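Local coordinates for protein ANGPTL4 C-terminal chain (Homo sapiens, PDB 6U1U) that belongs to a protein that mediates inactivation of lipoprotein lipase and plays a role in regulating triglyceride clearance, and is its fibrinogen-like C-terminal domain, here with palmitic acid, at residues S87-Q92 and F105-G110; I20-S25 and V78-G83. One frame throughout, in Å; residues are numbered along the deposited sequence.

In the fold
Both contacts lie in the fibrinogen-like C-terminal domain, and their centres are about 15 Å apart. The centre of interaction 1, in the central sheet, lies about 9 Å from the chain centre. That of interaction 2 lies about 17 Å from it, where a loop of the first hairpin meets helix 75-82. That helix runs on through a short loop into strand 87-94 of interaction 1, and it also packs on the sheet. Ser-87 OG lies 3.6 Å from Thr-82 CG2, and Leu-109 CD2 lies 3.7 Å from Val-78 CG1. Palmitic acid touches the side chains of interaction 1 with its methyl end. The segments of interaction 2 make no contact with it.

Interaction 1: S87-Q92 and F105-G110; sequences SRLAVQ and FSVHLG. With PLM (palmitic acid), chain B.
Leu-89 and Phe-105 are paired across an antiparallel beta hairpin, strands 87-94 and 100-109 of the fibrinogen C-terminal fold. They form a hydrogen-bonded pair: Leu-89 N donates to Phe-105 O at 2.8 Å, and Phe-105 N returns a bond to Leu-89 O at 2.9 Å. Ser-87 and Val-107 make a second such pair. Arg-88 and Ser-106, the non-hydrogen-bonded pair between them, put their side chains on the opposite face. The N-to-C directions of 87-92 and 105-109 differ by 120°, so the pair is strongly twisted.

Leu-89, Phe-105 and Val-107 share the face that receives palmitic acid. Phe-105 CG is anti to its carbonyl carbon (chi1 -53°), which sets it 3.9 Å from PLM CG. The CD2 side of the ring meets PLM CF at 3.4 Å, obliquely. Val-91 CG2 sits at the ring edge, 4.3 Å from CE2. Leu-89 CD2 approaches PLM CF tightly, at 3.3 Å. PLM CF thus rests against both the leucine branch and the phenylalanine ring. An alanine in place of Phe-105 would probably open a gap beside PLM CF and leave Val-91 CG2 without its ring neighbour.

The acid group of the lipid is held far from here, by Thr-169 and Lys-197. Strand 208-215 bonds to the other edge of strand 87-94. Both Val-107 methyls lie against Leu-89 CB, CG2 at 4.0 Å; Val-107 CG1 also meets the terminal methyl, PLM CG, at 3.8 Å.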
ATOM      1  N   SER A  87      12.882  -5.061  -0.594  1.00 23.14           N
ATOM      2  CA  SER A  87      12.170  -4.434  -1.696  1.00 22.70           C
ATOM      3  C   SER A  87      12.067  -2.943  -1.442  1.00 22.82           C
ATOM      4  O   SER A  87      11.967  -2.503  -0.297  1.00 23.59           O
ATOM      5  CB  SER A  87      10.752  -5.039  -1.867  1.00 22.44           C
ATOM      6  OG  SER A  87      10.844  -6.426  -2.142  1.00 26.88           O
ATOM      7  N   ARG A  88      12.080  -2.148  -2.515  1.00 19.59           N
ATOM      8  CA  ARG A  88      11.788  -0.726  -2.385  1.00 20.39           C
ATOM      9  C   ARG A  88      10.291  -0.502  -2.511  1.00 21.11           C
ATOM     10  O   ARG A  88       9.675  -0.975  -3.467  1.00 21.83           O
ATOM     11  CB  ARG A  88      12.505   0.088  -3.479  1.00 22.47           C
ATOM     12  CG  ARG A  88      13.994  -0.245  -3.589  1.00 25.57           C
ATOM     13  CD  ARG A  88      14.719   0.598  -4.667  1.00 31.52           C
ATOM     14  NE  ARG A  88      16.154   0.346  -4.558  1.00 32.90           N
ATOM     15  CZ  ARG A  88      16.782  -0.662  -5.156  1.00 37.01           C
ATOM     16  NH1 ARG A  88      16.122  -1.481  -5.984  1.00 33.50           N
ATOM     17  NH2 ARG A  88      18.085  -0.841  -4.953  1.00 40.01           N
ATOM     18  N   LEU A  89       9.713   0.207  -1.554  1.00 19.93           N
ATOM     19  CA  LEU A  89       8.278   0.555  -1.572  1.00 21.19           C
ATOM     20  C   LEU A  89       8.169   2.062  -1.795  1.00 22.23           C
ATOM     21  O   LEU A  89       8.613   2.762  -0.979  1.00 24.16           O
ATOM     22  CB  LEU A  89       7.631   0.172  -0.243  1.00 21.57           C
ATOM     23  CG  LEU A  89       6.161   0.529  -0.086  1.00 21.96           C
ATOM     24  CD1 LEU A  89       5.338  -0.052  -1.203  1.00 22.09           C
ATOM     25  CD2 LEU A  89       5.625   0.029   1.233  1.00 26.14           C
ATOM     26  N   ALA A  90       7.669   2.478  -2.935  1.00 18.70           N
ATOM     27  CA  ALA A  90       7.468   3.890  -3.232  1.00 19.76           C
ATOM     28  C   ALA A  90       6.036   4.296  -2.898  1.00 23.16           C
ATOM     29  O   ALA A  90       5.090   3.582  -3.239  1.00 20.04           O
ATOM     30  CB  ALA A  90       7.760   4.160  -4.716  1.00 22.66           C
ATOM     31  N   VAL A  91       5.876   5.433  -2.219  1.00 19.02           N
ATOM     32  CA  VAL A  91       4.567   5.912  -1.810  1.00 21.42           C
ATOM     33  C   VAL A  91       4.442   7.312  -2.383  1.00 22.70           C
ATOM     34  O   VAL A  91       5.284   8.168  -2.092  1.00 23.44           O
ATOM     35  CB  VAL A  91       4.418   5.926  -0.283  1.00 21.46           C
ATOM     36  CG1 VAL A  91       3.086   6.587   0.112  1.00 23.54           C
ATOM     37  CG2 VAL A  91       4.485   4.481   0.279  1.00 22.39           C
ATOM     38  N   GLN A  92       3.436   7.539  -3.223  1.00 19.93           N
ATOM     39  CA  GLN A  92       3.292   8.823  -3.908  1.00 21.48           C
ATOM     40  C   GLN A  92       1.945   9.420  -3.554  1.00 24.91           C
ATOM     41  O   GLN A  92       0.914   8.745  -3.682  1.00 23.19           O
ATOM     42  CB  GLN A  92       3.457   8.655  -5.409  1.00 21.97           C
ATOM     43  CG  GLN A  92       4.775   7.883  -5.658  1.00 25.84           C
ATOM     44  CD  GLN A  92       5.233   7.739  -7.092  1.00 28.93           C
ATOM     45  OE1 GLN A  92       4.442   7.765  -8.043  1.00 28.30           O
ATOM     46  NE2 GLN A  92       6.544   7.526  -7.247  1.00 27.33           N
ATOM     47  N   PHE A 105      10.785   3.713   0.765  1.00 23.32           N
ATOM     48  CA  PHE A 105      11.269   3.009   1.970  1.00 26.76           C
ATOM     49  C   PHE A 105      11.696   1.601   1.585  1.00 26.17           C
ATOM     50  O   PHE A 105      11.058   1.014   0.758  1.00 25.26           O
ATOM     51  CB  PHE A 105      10.139   2.837   2.987  1.00 24.01           C
ATOM     52  CG  PHE A 105       9.422   4.103   3.352  1.00 23.55           C
ATOM     53  CD1 PHE A 105       9.916   4.937   4.320  1.00 26.26           C
ATOM     54  CD2 PHE A 105       8.269   4.469   2.706  1.00 26.16           C
ATOM     55  CE1 PHE A 105       9.274   6.108   4.649  1.00 29.33           C
ATOM     56  CE2 PHE A 105       7.634   5.644   3.021  1.00 25.83           C
ATOM     57  CZ  PHE A 105       8.133   6.458   3.992  1.00 27.36           C
ATOM     58  N   SER A 106      12.721   1.088   2.236  1.00 23.26           N
ATOM     59  CA  SER A 106      13.100  -0.305   2.034  1.00 21.85           C
ATOM     60  C   SER A 106      12.283  -1.157   2.998  1.00 21.38           C
ATOM     61  O   SER A 106      12.202  -0.826   4.168  1.00 22.76           O
ATOM     62  CB  SER A 106      14.594  -0.509   2.292  1.00 30.79           C
ATOM     63  OG  SER A 106      15.324   0.193   1.300  1.00 39.40           O
ATOM     64  N   VAL A 107      11.626  -2.199   2.495  1.00 19.67           N
ATOM     65  CA  VAL A 107      10.783  -3.062   3.327  1.00 19.36           C
ATOM     66  C   VAL A 107      11.026  -4.523   2.981  1.00 20.66           C
ATOM     67  O   VAL A 107      11.531  -4.858   1.907  1.00 23.50           O
ATOM     68  CB  VAL A 107       9.263  -2.756   3.157  1.00 22.05           C
ATOM     69  CG1 VAL A 107       8.991  -1.273   3.394  1.00 22.87           C
ATOM     70  CG2 VAL A 107       8.782  -3.148   1.738  1.00 22.26           C
ATOM     71  N   HIS A 108      10.613  -5.406   3.899  1.00 19.21           N
ATOM     72  CA  HIS A 108      10.279  -6.779   3.561  1.00 21.56           C
ATOM     73  C   HIS A 108       8.785  -6.983   3.765  1.00 22.02           C
ATOM     74  O   HIS A 108       8.149  -6.289   4.570  1.00 22.46           O
ATOM     75  CB  HIS A 108      11.063  -7.786   4.433  1.00 24.86           C
ATOM     76  CG  HIS A 108      12.527  -7.832   4.125  1.00 25.17           C
ATOM     77  ND1 HIS A 108      13.416  -6.877   4.570  1.00 31.51           N
ATOM     78  CD2 HIS A 108      13.261  -8.730   3.423  1.00 27.16           C
ATOM     79  CE1 HIS A 108      14.639  -7.188   4.160  1.00 29.99           C
ATOM     80  NE2 HIS A 108      14.569  -8.299   3.445  1.00 27.03           N
ATOM     81  N   LEU A 109       8.229  -7.956   3.051  1.00 20.79           N
ATOM     82  CA  LEU A 109       6.799  -8.240   3.151  1.00 22.72           C
ATOM     83  C   LEU A 109       6.637  -9.716   3.435  1.00 22.98           C
ATOM     84  O   LEU A 109       7.067 -10.550   2.625  1.00 21.66           O
ATOM     85  CB  LEU A 109       6.064  -7.885   1.867  1.00 19.73           C
ATOM     86  CG  LEU A 109       4.568  -8.245   1.859  1.00 20.48           C
ATOM     87  CD1 LEU A 109       3.810  -7.313   2.837  1.00 21.77           C
ATOM     88  CD2 LEU A 109       3.957  -8.119   0.467  1.00 20.16           C
ATOM     89  N   GLY A 110       5.989 -10.040   4.543  1.00 22.40           N
ATOM     90  CA  GLY A 110       5.724 -11.432   4.833  1.00 23.06           C
ATOM     91  C   GLY A 110       4.534 -11.987   4.059  1.00 23.16           C
ATOM     92  O   GLY A 110       3.735 -11.258   3.473  1.00 21.35           O
TER
HETATM   93  C1  PLM B 501       2.085   7.289  14.517  1.00 43.11           C
HETATM   94  O1  PLM B 501       0.861   7.265  14.776  1.00 38.29           O
HETATM   95  O2  PLM B 501       2.685   8.311  14.159  1.00 49.21           O
HETATM   96  C2  PLM B 501       2.892   6.013  14.721  1.00 43.19           C
HETATM   97  C3  PLM B 501       4.072   5.729  13.842  1.00 41.08           C
HETATM   98  C4  PLM B 501       4.232   4.243  13.568  1.00 42.60           C
HETATM   99  C5  PLM B 501       4.947   3.880  12.295  1.00 41.82           C
HETATM  100  C6  PLM B 501       4.558   2.539  11.699  1.00 38.53           C
HETATM  101  C7  PLM B 501       4.713   2.457  10.203  1.00 39.50           C
HETATM  102  C8  PLM B 501       3.877   1.426   9.489  1.00 36.12           C
HETATM  103  C9  PLM B 501       2.599   1.974   8.960  1.00 37.25           C
HETATM  104  CA  PLM B 501       2.287   1.633   7.563  1.00 32.92           C
HETATM  105  CB  PLM B 501       3.157   2.239   6.534  1.00 34.40           C
HETATM  106  CC  PLM B 501       3.035   1.548   5.236  1.00 38.80           C
HETATM  107  CD  PLM B 501       3.570   2.280   4.084  1.00 34.24           C
HETATM  108  CE  PLM B 501       4.902   2.866   4.351  1.00 38.05           C
HETATM  109  CF  PLM B 501       6.059   2.144   3.778  1.00 38.11           C
HETATM  110  CG  PLM B 501       6.927   1.528   4.823  1.00 36.60           C

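Interaction 2: I20-S25 and V78-G83; sequences IQPQGS and VHSITG
The end of strand 16-20 and the loop after it, which leads to strand 28-35 in an antiparallel hairpin of the fibrinogen-like domain, rest Ile-20 and Pro-22 on Ser-80 and Ile-81 of helix 75-82. A type II beta turn from Pro-22 to Ser-25 shapes the loop, closed by Ser-25 N to Pro-22 O. Gly-24 supplies the positive phi (82°) at the third position of the turn. Gln-21 NE2 adds a bond of 2.9 Å to Ser-25 O, lying in both the amide and the carbonyl plane.

On the loop side the proline ring carries most of the contact. Its CB comes to 3.3 Å from Ser-80 O, and its CG to 3.5 Å from Ser-80 OG. That hydroxyl is turned between the backbone N and the carbonyl carbon (chi1 76°), and it hydrogen-bonds to Lys-77 O one helical turn back. Pro-22 CG also meets Ile-81 CG1 at 4.0 Å. The side chains of Ile-20 and Ile-81 cross at about a right angle, with their CD1 methyls 3.8 Å apart. Phe-28 touches Ile-20, Pro-22 and Ser-80.

No direct hydrogen bond joins the two segments. One water bridges them instead, donating to Gln-23 O at 2.9 Å and to Ser-80 O at 2.7 Å. Across the two segments the contact thus combines apolar packing on Ile-81, the proline ring against the Ser-80 oxygens, and one water between two backbone carbonyls.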
ATOM      1  N   ILE A  20       3.110 -11.122 -16.135  1.00 19.65           N
ATOM      2  CA  ILE A  20       4.290 -11.601 -15.423  1.00 19.64           C
ATOM      3  C   ILE A  20       3.929 -12.940 -14.810  1.00 22.18           C
ATOM      4  O   ILE A  20       2.759 -13.348 -14.784  1.00 21.77           O
ATOM      5  CB  ILE A  20       4.794 -10.641 -14.313  1.00 22.54           C
ATOM      6  CG1 ILE A  20       3.684 -10.420 -13.266  1.00 20.56           C
ATOM      7  CG2 ILE A  20       5.270  -9.303 -14.912  1.00 22.03           C
ATOM      8  CD1 ILE A  20       4.185  -9.847 -11.936  1.00 20.63           C
ATOM      9  N   GLN A  21       4.957 -13.655 -14.364  1.00 22.16           N
ATOM     10  CA  GLN A  21       4.739 -14.934 -13.695  1.00 22.10           C
ATOM     11  C   GLN A  21       5.820 -15.151 -12.675  1.00 21.55           C
ATOM     12  O   GLN A  21       6.872 -15.735 -12.969  1.00 24.95           O
ATOM     13  CB  GLN A  21       4.693 -16.107 -14.671  1.00 24.23           C
ATOM     14  CG  GLN A  21       4.306 -17.393 -13.936  1.00 23.73           C
ATOM     15  CD  GLN A  21       3.921 -18.521 -14.865  1.00 32.74           C
ATOM     16  OE1 GLN A  21       4.300 -18.524 -16.037  1.00 35.28           O
ATOM     17  NE2 GLN A  21       3.163 -19.478 -14.348  1.00 30.06           N
ATOM     18  N   PRO A  22       5.601 -14.692 -11.445  1.00 22.71           N
ATOM     19  CA  PRO A  22       6.546 -14.969 -10.364  1.00 26.27           C
ATOM     20  C   PRO A  22       6.722 -16.457 -10.126  1.00 28.51           C
ATOM     21  O   PRO A  22       5.844 -17.269 -10.423  1.00 25.21           O
ATOM     22  CB  PRO A  22       5.893 -14.298  -9.149  1.00 21.16           C
ATOM     23  CG  PRO A  22       5.042 -13.244  -9.725  1.00 22.33           C
ATOM     24  CD  PRO A  22       4.502 -13.809 -11.023  1.00 23.03           C
ATOM     25  N   GLN A  23       7.892 -16.786  -9.587  1.00 32.59           N
ATOM     26  CA  GLN A  23       8.200 -18.133  -9.138  1.00 34.91           C
ATOM     27  C   GLN A  23       7.050 -18.695  -8.321  1.00 29.38           C
ATOM     28  O   GLN A  23       6.601 -18.069  -7.358  1.00 31.81           O
ATOM     29  CB  GLN A  23       9.470 -18.082  -8.283  1.00 37.28           C
ATOM     30  CG  GLN A  23       9.974 -19.423  -7.804  1.00 44.40           C
ATOM     31  CD  GLN A  23      11.094 -19.966  -8.681  1.00 54.45           C
ATOM     32  OE1 GLN A  23      12.278 -19.689  -8.442  1.00 54.78           O
ATOM     33  NE2 GLN A  23      10.726 -20.747  -9.701  1.00 55.35           N
ATOM     34  N   GLY A  24       6.532 -19.859  -8.740  1.00 34.23           N
ATOM     35  CA  GLY A  24       5.501 -20.521  -7.957  1.00 33.58           C
ATOM     36  C   GLY A  24       4.094 -20.005  -8.152  1.00 39.99           C
ATOM     37  O   GLY A  24       3.166 -20.519  -7.505  1.00 37.33           O
ATOM     38  N   SER A  25       3.895 -19.028  -9.038  1.00 29.10           N
ATOM     39  CA  SER A  25       2.616 -18.363  -9.206  1.00 29.68           C
ATOM     40  C   SER A  25       2.034 -18.661 -10.584  1.00 25.11           C
ATOM     41  O   SER A  25       2.788 -18.863 -11.541  1.00 27.15           O
ATOM     42  CB  SER A  25       2.784 -16.836  -9.063  1.00 26.98           C
ATOM     43  OG  SER A  25       1.581 -16.154  -9.397  1.00 26.35           O
ATOM     44  N   VAL A  78       1.259  -9.375  -4.519  1.00 16.78           N
ATOM     45  CA  VAL A  78       2.436  -8.587  -4.145  1.00 16.35           C
ATOM     46  C   VAL A  78       3.496  -9.469  -3.487  1.00 17.98           C
ATOM     47  O   VAL A  78       4.682  -9.369  -3.800  1.00 17.53           O
ATOM     48  CB  VAL A  78       2.032  -7.422  -3.225  1.00 16.13           C
ATOM     49  CG1 VAL A  78       3.290  -6.619  -2.803  1.00 19.14           C
ATOM     50  CG2 VAL A  78       1.100  -6.523  -3.994  1.00 16.72           C
ATOM     51  N   HIS A  79       3.088 -10.342  -2.568  1.00 17.31           N
ATOM     52  CA  HIS A  79       4.075 -11.196  -1.932  1.00 18.06           C
ATOM     53  C   HIS A  79       4.666 -12.194  -2.922  1.00 19.55           C
ATOM     54  O   HIS A  79       5.825 -12.586  -2.773  1.00 19.28           O
ATOM     55  CB  HIS A  79       3.460 -11.933  -0.728  1.00 18.15           C
ATOM     56  CG  HIS A  79       4.440 -12.844  -0.059  1.00 22.43           C
ATOM     57  ND1 HIS A  79       4.470 -14.203  -0.294  1.00 24.59           N
ATOM     58  CD2 HIS A  79       5.487 -12.572   0.756  1.00 22.12           C
ATOM     59  CE1 HIS A  79       5.475 -14.736   0.384  1.00 27.65           C
ATOM     60  NE2 HIS A  79       6.107 -13.768   1.026  1.00 26.27           N
ATOM     61  N   SER A  80       3.919 -12.606  -3.948  1.00 19.86           N
ATOM     62  CA  SER A  80       4.550 -13.495  -4.926  1.00 21.03           C
ATOM     63  C   SER A  80       5.664 -12.775  -5.672  1.00 19.87           C
ATOM     64  O   SER A  80       6.666 -13.405  -6.066  1.00 22.05           O
ATOM     65  CB  SER A  80       3.511 -14.065  -5.902  1.00 20.20           C
ATOM     66  OG  SER A  80       3.111 -13.111  -6.852  1.00 25.03           O
ATOM     67  N   ILE A  81       5.527 -11.469  -5.829  1.00 18.44           N
ATOM     68  CA  ILE A  81       6.556 -10.671  -6.489  1.00 18.75           C
ATOM     69  C   ILE A  81       7.741 -10.435  -5.563  1.00 19.91           C
ATOM     70  O   ILE A  81       8.897 -10.574  -5.976  1.00 22.64           O
ATOM     71  CB  ILE A  81       5.951  -9.345  -6.992  1.00 17.70           C
ATOM     72  CG1 ILE A  81       4.974  -9.613  -8.130  1.00 20.01           C
ATOM     73  CG2 ILE A  81       7.056  -8.353  -7.428  1.00 21.36           C
ATOM     74  CD1 ILE A  81       4.076  -8.372  -8.455  1.00 21.04           C
ATOM     75  N   THR A  82       7.491 -10.056  -4.298  1.00 20.06           N
ATOM     76  CA  THR A  82       8.604  -9.772  -3.396  1.00 18.83           C
ATOM     77  C   THR A  82       9.319 -11.026  -2.922  1.00 21.32           C
ATOM     78  O   THR A  82      10.537 -10.972  -2.670  1.00 24.51           O
ATOM     79  CB  THR A  82       8.141  -8.993  -2.142  1.00 19.61           C
ATOM     80  OG1 THR A  82       7.241  -9.819  -1.362  1.00 20.26           O
ATOM     81  CG2 THR A  82       7.460  -7.682  -2.535  1.00 22.15           C
ATOM     82  N   GLY A  83       8.598 -12.135  -2.762  1.00 22.75           N
ATOM     83  CA  GLY A  83       9.134 -13.243  -1.974  1.00 24.34           C
ATOM     84  C   GLY A  83       9.647 -12.738  -0.645  1.00 26.31           C
ATOM     85  O   GLY A  83       9.046 -11.860  -0.014  1.00 25.34           O
TER
HETATM   86  O   HOH W   1       7.407 -15.978  -5.535  1.00 31.54           O